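Local structure of intradiol ring-cleavage Dioxygenase (Tetranychus urticae, 5VG2) at residues W63-S68 with G114-R119; H128-V133 with N202-S207; F141-S146 with S160-N165. The protein probably catalyses the intradiol cleavage of catechol-type aromatic rings, inserting both atoms of molecular oxygen at a non-haem ferric iron centre. All coordinates share one frame; numbering follows the deposited sequence.

Contact 1 (W63-S68 with G114-R119). With FE (Fe (III) ion), chain E.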
loop_
_atom_site.group_PDB
_atom_site.type_symbol
_atom_site.label_atom_id
_atom_site.label_comp_id
_atom_site.label_asym_id
_atom_site.label_seq_id
_atom_site.Cartn_x
_atom_site.Cartn_y
_atom_site.Cartn_z
ATOM N N TRP A 63 -2.207 -0.687 -4.273
ATOM C CA TRP A 63 -2.863 -1.989 -4.379
ATOM C C TRP A 63 -2.568 -2.753 -3.149
ATOM O O TRP A 63 -1.571 -2.504 -2.511
ATOM C CB TRP A 63 -2.470 -2.759 -5.667
ATOM C CG TRP A 63 -1.070 -3.222 -5.794
ATOM C CD1 TRP A 63 -0.624 -4.512 -5.776
ATOM C CD2 TRP A 63 0.067 -2.416 -6.081
ATOM N NE1 TRP A 63 0.740 -4.548 -5.976
ATOM C CE2 TRP A 63 1.183 -3.268 -6.156
ATOM C CE3 TRP A 63 0.258 -1.048 -6.234
ATOM C CZ2 TRP A 63 2.474 -2.794 -6.369
ATOM C CZ3 TRP A 63 1.569 -0.568 -6.479
ATOM C CH2 TRP A 63 2.637 -1.428 -6.532
ATOM N N GLN A 64 -3.476 -3.653 -2.787
ATOM C CA GLN A 64 -3.362 -4.382 -1.558
ATOM C C GLN A 64 -4.275 -5.590 -1.612
ATOM O O GLN A 64 -5.252 -5.559 -2.327
ATOM C CB GLN A 64 -3.778 -3.470 -0.376
ATOM C CG GLN A 64 -5.275 -3.286 -0.236
ATOM C CD GLN A 64 -5.689 -2.300 0.861
ATOM O OE1 GLN A 64 -5.469 -1.071 0.741
ATOM N NE2 GLN A 64 -6.369 -2.814 1.898
ATOM N N PRO A 65 -3.982 -6.623 -0.829
ATOM C CA PRO A 65 -4.809 -7.828 -0.787
ATOM C C PRO A 65 -6.020 -7.632 0.073
ATOM O O PRO A 65 -6.050 -6.777 0.955
ATOM C CB PRO A 65 -3.893 -8.859 -0.146
ATOM C CG PRO A 65 -3.019 -8.050 0.761
ATOM C CD PRO A 65 -2.802 -6.751 0.047
ATOM N N ASP A 66 -7.025 -8.459 -0.132
ATOM C CA ASP A 66 -8.206 -8.386 0.722
ATOM C C ASP A 66 -7.983 -9.062 2.097
ATOM O O ASP A 66 -6.855 -9.479 2.398
ATOM C CB ASP A 66 -9.423 -8.893 -0.042
ATOM C CG ASP A 66 -9.596 -10.415 0.004
ATOM O OD1 ASP A 66 -8.631 -11.151 0.315
ATOM O OD2 ASP A 66 -10.770 -10.896 -0.213
ATOM N N TYR A 67 -9.030 -9.180 2.912
ATOM C CA TYR A 67 -8.860 -9.755 4.278
ATOM C C TYR A 67 -8.245 -11.158 4.266
ATOM O O TYR A 67 -7.476 -11.476 5.157
ATOM C CB TYR A 67 -10.160 -9.673 5.123
ATOM C CG TYR A 67 -11.148 -10.758 4.823
ATOM C CD1 TYR A 67 -11.055 -12.002 5.443
ATOM C CD2 TYR A 67 -12.154 -10.575 3.865
ATOM C CE1 TYR A 67 -11.936 -13.014 5.115
ATOM C CE2 TYR A 67 -13.040 -11.604 3.557
ATOM C CZ TYR A 67 -12.913 -12.806 4.167
ATOM O OH TYR A 67 -13.774 -13.853 3.874
ATOM N N SER A 68 -8.555 -11.962 3.265
ATOM C CA SER A 68 -8.003 -13.338 3.174
ATOM C C SER A 68 -6.681 -13.413 2.401
ATOM O O SER A 68 -6.158 -14.494 2.202
ATOM C CB SER A 68 -9.008 -14.330 2.599
ATOM O OG SER A 68 -9.621 -13.810 1.457
ATOM N N GLY A 114 -5.251 -7.555 4.453
ATOM C CA GLY A 114 -5.065 -8.910 4.974
ATOM C C GLY A 114 -3.608 -9.256 4.904
ATOM O O GLY A 114 -2.844 -8.579 4.251
ATOM N N HIS A 115 -3.229 -10.298 5.626
ATOM C CA HIS A 115 -1.931 -10.893 5.454
ATOM C C HIS A 115 -2.076 -12.171 4.645
ATOM O O HIS A 115 -3.130 -12.740 4.586
ATOM C CB HIS A 115 -1.286 -11.163 6.803
ATOM C CG HIS A 115 -2.039 -12.102 7.701
ATOM N ND1 HIS A 115 -2.851 -11.654 8.714
ATOM C CD2 HIS A 115 -2.025 -13.446 7.807
ATOM C CE1 HIS A 115 -3.355 -12.679 9.380
ATOM N NE2 HIS A 115 -2.860 -13.783 8.854
ATOM N N TYR A 116 -1.006 -12.589 4.020
ATOM C CA TYR A 116 -0.958 -13.887 3.416
ATOM C C TYR A 116 0.323 -14.582 3.833
ATOM O O TYR A 116 1.206 -13.948 4.392
ATOM C CB TYR A 116 -1.112 -13.781 1.917
ATOM C CG TYR A 116 -0.249 -12.780 1.229
ATOM C CD1 TYR A 116 -0.634 -11.464 1.139
ATOM C CD2 TYR A 116 0.937 -13.169 0.644
ATOM C CE1 TYR A 116 0.145 -10.533 0.434
ATOM C CE2 TYR A 116 1.728 -12.266 -0.030
ATOM C CZ TYR A 116 1.322 -10.948 -0.136
ATOM O OH TYR A 116 2.109 -10.076 -0.787
ATOM N N PRO A 117 0.413 -15.907 3.622
ATOM C CA PRO A 117 1.602 -16.587 4.137
ATOM C C PRO A 117 2.900 -15.983 3.640
ATOM O O PRO A 117 3.040 -15.732 2.464
ATOM C CB PRO A 117 1.425 -18.019 3.646
ATOM C CG PRO A 117 -0.051 -18.179 3.599
ATOM C CD PRO A 117 -0.600 -16.855 3.128
ATOM N N GLY A 118 3.834 -15.739 4.548
ATOM C CA GLY A 118 5.135 -15.191 4.197
ATOM C C GLY A 118 5.185 -13.669 4.134
ATOM O O GLY A 118 6.228 -13.108 3.764
ATOM N N ARG A 119 4.091 -12.977 4.476
ATOM C CA ARG A 119 4.099 -11.518 4.500
ATOM C C ARG A 119 3.308 -10.920 5.648
ATOM O O ARG A 119 2.265 -11.405 6.031
ATOM C CB ARG A 119 3.561 -10.905 3.196
ATOM C CG ARG A 119 4.341 -11.219 1.921
ATOM C CD ARG A 119 5.724 -10.629 1.822
ATOM N NE ARG A 119 5.883 -9.354 2.522
ATOM C CZ ARG A 119 5.697 -8.145 1.985
ATOM N NH1 ARG A 119 5.875 -7.071 2.729
ATOM N NH2 ARG A 119 5.299 -8.009 0.731
HETATM FE FE FE E . 1.886 -7.728 -1.569
HETATM O O HOH W 1 3.796 -8.449 -1.558
#
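The loop that follows strand 59-63 meets the loop 114-119 where the backbones of Tyr67 and Gly114 come together, their CA atoms 3.9 Å apart. Gly114 CA is close enough to make C-H...O contacts with two successive carbonyls, Asp66 O at 3.2 Å and Tyr67 O at 3.5 Å. Glycine suits this place because a CB here would point at the other loop and run into both oxygens. Pro65 supplies a compact apolar wedge next to it: its CG lies 3.5 Å from Gly114 O and 4.0 Å from Tyr116 CE1, meeting the tyrosine ring at its edge with the two side chains crossing at about a right angle. Tyr116 is an iron ligand. With CG set between backbone N and carbonyl carbon (chi1 49°), its ring extends to the ferric ion, which lies in the ring plane, 2.5 Å from Tyr116 OH; water 1 binds the iron at 2.0 Å, and Tyr71, His122 and His124 complete the site. Arg119 CB rests over one face of the ring, brought back by a type II turn from Tyr116 to Arg119 in which Gly118 takes the positive phi. Within the first loop, Asp66 OD1 accepts from Ser68 OG and from Ile70 N, tying the bend together. The loop 63-68 leaves strand 59-63, where Trp63 stacks on the iron ligand His124 of strand 123-129; the loop 114-119 leads from strand 105-111 to that same strand 123-129, while Arg119 reaches Asp168 and, in helix 169-173, Glu170 by salt bridges.

Contact 2 (H128-V133 with N202-S207). With CAC (cacodylate ion), chain F.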
loop_
_atom_site.group_PDB
_atom_site.type_symbol
_atom_site.label_atom_id
_atom_site.label_comp_id
_atom_site.label_asym_id
_atom_site.label_seq_id
_atom_site.Cartn_x
_atom_site.Cartn_y
_atom_site.Cartn_z
ATOM N N HIS A 128 4.293 7.823 -10.036
ATOM C CA HIS A 128 4.754 8.353 -11.284
ATOM C C HIS A 128 4.807 9.852 -11.200
ATOM O O HIS A 128 3.811 10.479 -10.802
ATOM C CB HIS A 128 3.819 7.958 -12.428
ATOM C CG HIS A 128 3.741 6.485 -12.663
ATOM N ND1 HIS A 128 3.016 5.938 -13.700
ATOM C CD2 HIS A 128 4.303 5.444 -12.009
ATOM C CE1 HIS A 128 3.123 4.622 -13.670
ATOM N NE2 HIS A 128 3.904 4.296 -12.653
ATOM N N ALA A 129 5.962 10.396 -11.577
ATOM C CA ALA A 129 6.186 11.828 -11.672
ATOM C C ALA A 129 6.991 12.059 -12.944
ATOM O O ALA A 129 7.974 11.327 -13.201
ATOM C CB ALA A 129 6.984 12.313 -10.460
ATOM N N ASN A 130 6.625 13.075 -13.714
ATOM C CA ASN A 130 7.426 13.509 -14.889
ATOM C C ASN A 130 7.614 12.406 -15.946
ATOM O O ASN A 130 8.661 12.319 -16.577
ATOM C CB ASN A 130 8.856 14.001 -14.459
ATOM C CG ASN A 130 8.848 15.019 -13.322
ATOM O OD1 ASN A 130 9.684 14.947 -12.418
ATOM N ND2 ASN A 130 7.982 16.024 -13.415
ATOM N N GLY A 131 6.630 11.538 -16.105
ATOM C CA GLY A 131 6.746 10.381 -17.020
ATOM C C GLY A 131 7.705 9.276 -16.573
ATOM O O GLY A 131 8.084 8.434 -17.384
ATOM N N ASN A 132 8.106 9.285 -15.300
ATOM C CA ASN A 132 8.944 8.236 -14.757
ATOM C C ASN A 132 8.335 7.619 -13.533
ATOM O O ASN A 132 7.556 8.220 -12.804
ATOM C CB ASN A 132 10.280 8.760 -14.292
ATOM C CG ASN A 132 11.028 9.439 -15.350
ATOM O OD1 ASN A 132 11.394 8.798 -16.345
ATOM N ND2 ASN A 132 11.340 10.717 -15.127
ATOM N N VAL A 133 8.784 6.404 -13.285
ATOM C CA VAL A 133 8.424 5.652 -12.069
ATOM C C VAL A 133 9.418 6.121 -11.038
ATOM O O VAL A 133 10.532 5.608 -10.950
ATOM C CB VAL A 133 8.504 4.166 -12.290
ATOM C CG1 VAL A 133 8.084 3.478 -11.036
ATOM C CG2 VAL A 133 7.590 3.781 -13.449
ATOM N N ASN A 202 12.343 11.303 -4.485
ATOM C CA ASN A 202 13.084 11.939 -5.549
ATOM C C ASN A 202 12.307 11.834 -6.859
ATOM O O ASN A 202 12.365 10.780 -7.519
ATOM C CB ASN A 202 14.448 11.287 -5.718
ATOM C CG ASN A 202 15.286 11.958 -6.773
ATOM O OD1 ASN A 202 14.852 12.885 -7.429
ATOM N ND2 ASN A 202 16.475 11.473 -6.937
ATOM N N PRO A 203 11.655 12.926 -7.280
ATOM C CA PRO A 203 10.870 12.877 -8.514
ATOM C C PRO A 203 11.682 12.766 -9.823
ATOM O O PRO A 203 11.089 12.577 -10.885
ATOM C CB PRO A 203 10.071 14.194 -8.470
ATOM C CG PRO A 203 10.882 15.116 -7.651
ATOM C CD PRO A 203 11.765 14.287 -6.752
ATOM N N LEU A 204 13.010 12.864 -9.741
ATOM C CA LEU A 204 13.907 12.645 -10.884
ATOM C C LEU A 204 14.619 11.276 -10.883
ATOM O O LEU A 204 15.543 11.045 -11.688
ATOM C CB LEU A 204 14.974 13.758 -10.906
ATOM C CG LEU A 204 14.496 15.195 -10.673
ATOM C CD1 LEU A 204 15.741 16.096 -10.775
ATOM C CD2 LEU A 204 13.365 15.603 -11.617
ATOM N N HIS A 205 14.211 10.405 -9.971
ATOM C CA HIS A 205 14.720 9.042 -9.856
ATOM C C HIS A 205 13.968 8.144 -10.831
ATOM O O HIS A 205 12.766 8.304 -11.001
ATOM C CB HIS A 205 14.461 8.563 -8.417
ATOM C CG HIS A 205 14.951 7.189 -8.111
ATOM N ND1 HIS A 205 16.269 6.817 -8.227
ATOM C CD2 HIS A 205 14.289 6.090 -7.669
ATOM C CE1 HIS A 205 16.398 5.544 -7.886
ATOM N NE2 HIS A 205 15.212 5.080 -7.537
ATOM N N ARG A 206 14.668 7.228 -11.506
ATOM C CA ARG A 206 14.009 6.113 -12.202
ATOM C C ARG A 206 14.148 4.883 -11.354
ATOM O O ARG A 206 15.243 4.403 -11.159
ATOM C CB ARG A 206 14.575 5.917 -13.618
ATOM C CG ARG A 206 14.242 7.174 -14.453
ATOM C CD ARG A 206 14.764 7.150 -15.868
ATOM N NE ARG A 206 13.912 6.295 -16.691
ATOM C CZ ARG A 206 14.258 5.124 -17.247
ATOM N NH1 ARG A 206 15.481 4.589 -17.103
ATOM N NH2 ARG A 206 13.354 4.471 -17.984
ATOM N N SER A 207 13.043 4.410 -10.787
ATOM C CA SER A 207 13.095 3.224 -9.916
ATOM C C SER A 207 13.388 2.006 -10.747
ATOM O O SER A 207 12.922 1.904 -11.872
ATOM C CB SER A 207 11.784 3.013 -9.185
ATOM O OG SER A 207 11.820 1.828 -8.389
HETATM AS AS CAC F . 2.721 8.180 -16.380
HETATM O O1 CAC F . 1.381 7.424 -15.567
HETATM O O2 CAC F . 4.090 7.102 -16.414
HETATM C C1 CAC F . 2.179 8.563 -18.224
HETATM C C2 CAC F . 3.254 9.843 -15.469
#
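Asn132 faces Arg206 across the contact, and its side chain can be traced outward. Asn132 CB lies 4.1 Å from His205 O. Asn132 CG, held beside its own backbone N by a chi1 of -58°, comes 4.0 Å from Arg206 CG. At the tip, Asn132 OD1 approaches the edge of the guanidinium, 3.6 Å from Arg206 NE, with the amide and guanidinium planes 76° apart; this is a polar approach rather than a close bond. The firm link is next door, where Ser207 N donates to Val133 O over 2.8 Å in an almost straight bond (170°). Residues 128-133 form the tip of a beta hairpin with a two-residue loop, Asn130-Gly131: Ala129 and Asn132 exchange backbone hydrogen bonds around a type I' turn, whose positive phi angles Asn130 and Gly131 tolerate well. The other segment has a turn of its own, with Asn202 OD1 accepting from Leu204 N in an Asx turn. Between the two turns the small, apolar Ala129 CB packs against Pro203 CB at 4.1 Å. On the hairpin, His128 ND1 donates to cacodylate O1, 2.9 Å away in the ring plane; that ion, probably from the crystallisation liquor, is also held by Lys59. Since the other imidazole nitrogen, NE2, bonds to Arg126 NE, a leucine in place of His128 would probably leave both the cacodylate oxygen and the Arg126 nitrogen without this partner. Farther along, Glu14 takes hydrogen bonds from Ser207 OG and His205 NE2, fastening segment 202-207 to the N-terminal part of the chain.

Contact 3 (F141-S146 with S160-N165)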
loop_
_atom_site.group_PDB
_atom_site.type_symbol
_atom_site.label_atom_id
_atom_site.label_comp_id
_atom_site.label_asym_id
_atom_site.label_seq_id
_atom_site.Cartn_x
_atom_site.Cartn_y
_atom_site.Cartn_z
ATOM N N PHE A 141 2.260 -1.254 9.181
ATOM C CA PHE A 141 1.445 -0.894 10.310
ATOM C C PHE A 141 2.165 -1.179 11.603
ATOM O O PHE A 141 2.990 -2.077 11.684
ATOM C CB PHE A 141 0.110 -1.645 10.223
ATOM C CG PHE A 141 -0.664 -1.272 9.002
ATOM C CD1 PHE A 141 -0.432 -1.943 7.802
ATOM C CD2 PHE A 141 -1.537 -0.204 8.998
ATOM C CE1 PHE A 141 -1.045 -1.564 6.628
ATOM C CE2 PHE A 141 -2.180 0.184 7.842
ATOM C CZ PHE A 141 -1.946 -0.528 6.659
ATOM N N ASP A 142 1.880 -0.352 12.610
ATOM C CA ASP A 142 2.387 -0.537 13.973
ATOM C C ASP A 142 1.860 -1.884 14.501
ATOM O O ASP A 142 0.741 -2.317 14.151
ATOM C CB ASP A 142 1.924 0.612 14.892
ATOM C CG ASP A 142 2.493 0.521 16.346
ATOM O OD1 ASP A 142 3.273 -0.424 16.679
ATOM O OD2 ASP A 142 2.148 1.419 17.187
ATOM N N GLU A 143 2.659 -2.550 15.330
ATOM C CA GLU A 143 2.266 -3.864 15.842
ATOM C C GLU A 143 1.010 -3.792 16.744
ATOM O O GLU A 143 0.139 -4.661 16.718
ATOM C CB GLU A 143 3.442 -4.519 16.544
ATOM C CG GLU A 143 3.135 -5.771 17.353
ATOM C CD GLU A 143 2.461 -6.900 16.565
ATOM O OE1 GLU A 143 2.691 -7.001 15.314
ATOM O OE2 GLU A 143 1.722 -7.711 17.225
ATOM N N SER A 144 0.916 -2.747 17.540
ATOM C CA SER A 144 -0.267 -2.541 18.372
ATOM C C SER A 144 -1.533 -2.360 17.516
ATOM O O SER A 144 -2.556 -2.940 17.832
ATOM C CB SER A 144 -0.073 -1.358 19.316
ATOM O OG SER A 144 0.015 -0.165 18.575
ATOM N N THR A 145 -1.467 -1.589 16.449
ATOM C CA THR A 145 -2.608 -1.421 15.547
ATOM C C THR A 145 -3.015 -2.757 14.873
ATOM O O THR A 145 -4.183 -3.089 14.819
ATOM C CB THR A 145 -2.339 -0.371 14.440
ATOM O OG1 THR A 145 -1.879 0.858 15.008
ATOM C CG2 THR A 145 -3.597 -0.142 13.614
ATOM N N SER A 146 -2.045 -3.487 14.341
ATOM C CA SER A 146 -2.293 -4.786 13.743
ATOM C C SER A 146 -3.026 -5.698 14.730
ATOM O O SER A 146 -3.980 -6.344 14.341
ATOM C CB SER A 146 -1.008 -5.469 13.291
ATOM O OG SER A 146 -0.563 -4.978 12.035
ATOM N N SER A 160 -4.635 -18.455 10.027
ATOM C CA SER A 160 -3.191 -18.534 9.769
ATOM C C SER A 160 -2.371 -17.691 10.717
ATOM O O SER A 160 -2.917 -16.786 11.361
ATOM C CB SER A 160 -2.958 -18.030 8.352
ATOM O OG SER A 160 -3.685 -18.848 7.469
ATOM N N ARG A 161 -1.101 -18.021 10.884
ATOM C CA ARG A 161 -0.237 -17.140 11.683
ATOM C C ARG A 161 0.030 -15.826 10.962
ATOM O O ARG A 161 0.367 -15.813 9.803
ATOM C CB ARG A 161 1.080 -17.826 11.984
ATOM C CG ARG A 161 1.854 -17.182 13.117
ATOM C CD ARG A 161 2.889 -18.149 13.676
ATOM N NE ARG A 161 3.379 -17.735 14.990
ATOM C CZ ARG A 161 3.796 -18.571 15.956
ATOM N NH1 ARG A 161 3.784 -19.908 15.790
ATOM N NH2 ARG A 161 4.246 -18.064 17.117
ATOM N N ARG A 162 -0.174 -14.710 11.648
ATOM C CA ARG A 162 0.221 -13.412 11.127
ATOM C C ARG A 162 1.735 -13.235 11.280
ATOM O O ARG A 162 2.293 -13.368 12.388
ATOM C CB ARG A 162 -0.508 -12.334 11.889
ATOM C CG ARG A 162 -0.064 -10.921 11.581
ATOM C CD ARG A 162 -1.078 -9.927 12.188
ATOM N NE ARG A 162 -1.122 -9.956 13.659
ATOM C CZ ARG A 162 -0.257 -9.365 14.466
ATOM N NH1 ARG A 162 0.813 -8.733 13.984
ATOM N NH2 ARG A 162 -0.416 -9.481 15.791
ATOM N N MET A 163 2.402 -12.986 10.158
ATOM C CA MET A 163 3.814 -12.676 10.179
ATOM C C MET A 163 3.924 -11.262 10.743
ATOM O O MET A 163 3.161 -10.379 10.372
ATOM C CB MET A 163 4.409 -12.765 8.786
ATOM C CG MET A 163 5.881 -12.378 8.722
ATOM S SD MET A 163 6.737 -12.832 7.214
ATOM C CE MET A 163 7.040 -14.589 7.493
ATOM N N LYS A 164 4.848 -11.068 11.678
ATOM C CA LYS A 164 5.142 -9.738 12.221
ATOM C C LYS A 164 6.182 -8.985 11.381
ATOM O O LYS A 164 6.971 -9.579 10.664
ATOM C CB LYS A 164 5.637 -9.873 13.660
ATOM C CG LYS A 164 4.672 -10.483 14.639
ATOM C CD LYS A 164 4.809 -9.768 15.987
ATOM C CE LYS A 164 4.493 -10.587 17.226
ATOM N NZ LYS A 164 3.191 -11.309 17.170
ATOM N N ASN A 165 6.198 -7.666 11.496
ATOM C CA ASN A 165 7.106 -6.841 10.695
ATOM C C ASN A 165 8.565 -7.305 10.768
ATOM O O ASN A 165 9.244 -7.374 9.762
ATOM C CB ASN A 165 7.035 -5.348 11.106
ATOM C CG ASN A 165 5.709 -4.692 10.743
ATOM O OD1 ASN A 165 4.936 -5.141 9.859
ATOM N ND2 ASN A 165 5.421 -3.601 11.453
HETATM O O HOH W 2 2.597 -4.392 8.662
#
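Glu143 and Arg162 carry the ionic part of this contact. The arginine grips the carboxylate end-on, Arg162 NH1 to Glu143 OE1 at 2.9 Å and Arg162 NH2 to Glu143 OE2 at 3.1 Å; the two planes are only 23° apart, and both oxygens are met on their syn sides. Glu143 reaches its partner because CG lies anti to the backbone N (chi1 169°) and the chain then bends at chi2. Lys164 adds a second, long salt bridge, its NZ 3.9 Å from Glu143 OE2, while its methylene CD passes 3.5 Å from Glu143 OE1. Among the neutral hydrogen bonds, Asn165 ND2 donates to Phe141 O at 2.9 Å, with the oxygen in the amide plane. Asn165 OD1 accepts a hydrogen bond from water 2, which in turn accepts from Phe141 N; Asn165 OD1 also bonds Thr120 OG1. An amide suits the place, its ND2 serving Phe141 O directly and its OD1 serving Phe141 N through the water. For packing, Ser146 CB lies over one face of the Arg162 guanidinium. Two positive charges facing one carboxylate in the first turn of helix 143-150 probably favour the ionised form of Glu143, and the two-pronged grip should limit rotation of both flat groups.

In the fold
From the N terminus, contact 1 is the first to close: it joins the loop after strand 59-63 to the one after strand 105-111, so that the two four-stranded sheets are tied together near the iron. Contact 2 then opens at the hairpin between strands 123-129 and 132-139 and closes far later, after strand 193-201, linking the two sheets again on the opposite side of the chain's centre. Contact 3 lies within that long span, fastening the start of helix 143-150 to the loop that follows it. None cross. Contacts 1 and 3 touch, with Met163 SD against Gly118 O and Arg162 CB against His115, whereas contact 2 stands apart, its centre about 27 Å from that of contact 1.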